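Side-chain contact in delta-like protein (Rattus norvegicus, PDB 4XL1), which probably acts as a ligand for Notch receptors, engaging them through its C2-like amino-terminal domain and DSL domain: residues 83-86 / 87-90. The protein carries 3 engineered substitutions. Sequence-based numbering, arbitrary orientation.
Sequences LNFT and WPGT. Engineered in segment 83-86: Leu83 (natural residue Phe). With NAG (2-acetamido-2-deoxy-beta-D-glucopyranose), chain O.
Leu83 and Trp87 meet across a loop whose backbone runs largely extended from Phe85 to Trp87, without a hydrogen bond between residues 83-86 and 87-90, before Pro88 and Gly89 (phi 103° at Gly89) bend the chain into strand 90-99. Two apolar pairs make the contact. The engineered Leu83 puts CD1 3.7 Å from CE3 of Trp87, meeting the six-membered part of the indole at a slant. With CG anti to its own N (chi1 177°), Trp87 carries the indole away from the preceding chain, to where CE3 meets that methyl; its NE1 donates to the carbonyl of Leu125. On one indole face, toward the rim, lie Pro88 CD and the N of Gly89. In the second pair the Phe85 ring, with CB of Leu83 4.3 Å above its plane, over the centre, turns its edge to Pro88: CE1 is 3.7 Å from CD, near the ring plane. Phe52 touches both Phe85 and Pro88. Thr86 OG1 is hydrogen-bonded to an acidic side chain of the partner protein's chain. Asn84 carries an N-linked glycan, its ND2 joined to C1 of NAG. Packed through apolar side chains, the loop connects the two sheets of the C2-like beta-sandwich, its extended run around Thr86 facing the partner protein.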
loop_
_atom_site.group_PDB
_atom_site.type_symbol
_atom_site.label_atom_id
_atom_site.label_comp_id
_atom_site.label_asym_id
_atom_site.label_seq_id
_atom_site.Cartn_x
_atom_site.Cartn_y
_atom_site.Cartn_z
ATOM N N LEU B 83 -3.812 1.170 1.053
ATOM C CA LEU B 83 -3.335 -0.035 0.381
ATOM C C LEU B 83 -3.529 -1.341 1.161
ATOM O O LEU B 83 -3.210 -1.430 2.345
ATOM C CB LEU B 83 -1.853 0.141 0.028
ATOM C CG LEU B 83 -1.495 1.479 -0.631
ATOM C CD1 LEU B 83 0.012 1.667 -0.731
ATOM C CD2 LEU B 83 -2.142 1.593 -2.004
ATOM N N ASN B 84 -4.060 -2.347 0.465
ATOM C CA ASN B 84 -4.285 -3.695 1.002
ATOM C C ASN B 84 -3.036 -4.561 1.114
ATOM O O ASN B 84 -3.122 -5.735 1.477
ATOM C CB ASN B 84 -5.269 -4.453 0.098
ATOM C CG ASN B 84 -6.664 -4.569 0.673
ATOM O OD1 ASN B 84 -7.412 -3.599 0.796
ATOM N ND2 ASN B 84 -7.021 -5.812 1.007
ATOM N N PHE B 85 -1.882 -3.989 0.802
ATOM C CA PHE B 85 -0.644 -4.756 0.733
ATOM C C PHE B 85 0.569 -3.957 1.189
ATOM O O PHE B 85 0.501 -2.734 1.308
ATOM C CB PHE B 85 -0.431 -5.232 -0.701
ATOM C CG PHE B 85 -0.626 -4.146 -1.713
ATOM C CD1 PHE B 85 0.437 -3.351 -2.100
ATOM C CD2 PHE B 85 -1.880 -3.889 -2.244
ATOM C CE1 PHE B 85 0.261 -2.336 -3.014
ATOM C CE2 PHE B 85 -2.062 -2.872 -3.158
ATOM C CZ PHE B 85 -0.989 -2.095 -3.540
ATOM N N THR B 86 1.676 -4.647 1.446
ATOM C CA THR B 86 2.936 -3.962 1.702
ATOM C C THR B 86 3.382 -3.300 0.398
ATOM O O THR B 86 3.241 -3.888 -0.673
ATOM C CB THR B 86 4.025 -4.935 2.202
ATOM O OG1 THR B 86 3.527 -5.684 3.318
ATOM C CG2 THR B 86 5.280 -4.179 2.619
ATOM N N TRP B 87 3.919 -2.085 0.488
ATOM C CA TRP B 87 4.292 -1.322 -0.703
ATOM C C TRP B 87 5.418 -2.017 -1.462
ATOM O O TRP B 87 6.493 -2.252 -0.909
ATOM C CB TRP B 87 4.699 0.107 -0.329
ATOM C CG TRP B 87 5.177 0.937 -1.495
ATOM C CD1 TRP B 87 6.461 1.318 -1.755
ATOM C CD2 TRP B 87 4.374 1.497 -2.545
ATOM N NE1 TRP B 87 6.510 2.072 -2.903
ATOM C CE2 TRP B 87 5.242 2.197 -3.407
ATOM C CE3 TRP B 87 3.007 1.471 -2.842
ATOM C CZ2 TRP B 87 4.790 2.865 -4.545
ATOM C CZ3 TRP B 87 2.559 2.137 -3.973
ATOM C CH2 TRP B 87 3.448 2.825 -4.810
ATOM N N PRO B 88 5.170 -2.352 -2.737
ATOM C CA PRO B 88 6.118 -3.100 -3.572
ATOM C C PRO B 88 7.417 -2.345 -3.851
ATOM O O PRO B 88 8.448 -2.976 -4.082
ATOM C CB PRO B 88 5.340 -3.317 -4.877
ATOM C CG PRO B 88 3.906 -3.153 -4.507
ATOM C CD PRO B 88 3.892 -2.119 -3.429
ATOM N N GLY B 89 7.367 -1.019 -3.823
ATOM C CA GLY B 89 8.546 -0.213 -4.084
ATOM C C GLY B 89 8.530 0.386 -5.477
ATOM O O GLY B 89 9.211 1.377 -5.740
ATOM N N THR B 90 7.748 -0.213 -6.371
ATOM C CA THR B 90 7.548 0.340 -7.708
ATOM C C THR B 90 6.062 0.409 -8.039
ATOM O O THR B 90 5.241 -0.245 -7.396
ATOM C CB THR B 90 8.274 -0.485 -8.791
ATOM O OG1 THR B 90 7.788 -1.833 -8.785
ATOM C CG2 THR B 90 9.780 -0.480 -8.555
HETATM C C1 NAG O . -8.240 -6.313 1.568
HETATM C C2 NAG O . -8.523 -7.687 0.952
HETATM C C3 NAG O . -9.682 -8.363 1.672
HETATM C C4 NAG O . -9.368 -8.467 3.156
HETATM C C5 NAG O . -9.115 -7.071 3.710
HETATM C C6 NAG O . -8.706 -7.080 5.165
HETATM C C7 NAG O . -8.368 -8.521 -1.347
HETATM C C8 NAG O . -8.730 -8.284 -2.783
HETATM N N2 NAG O . -8.788 -7.598 -0.476
HETATM O O3 NAG O . -9.907 -9.656 1.122
HETATM O O4 NAG O . -10.444 -9.084 3.853
HETATM O O5 NAG O . -8.040 -6.448 2.987
HETATM O O6 NAG O . -7.418 -6.503 5.340
HETATM O O7 NAG O . -7.724 -9.504 -0.993
#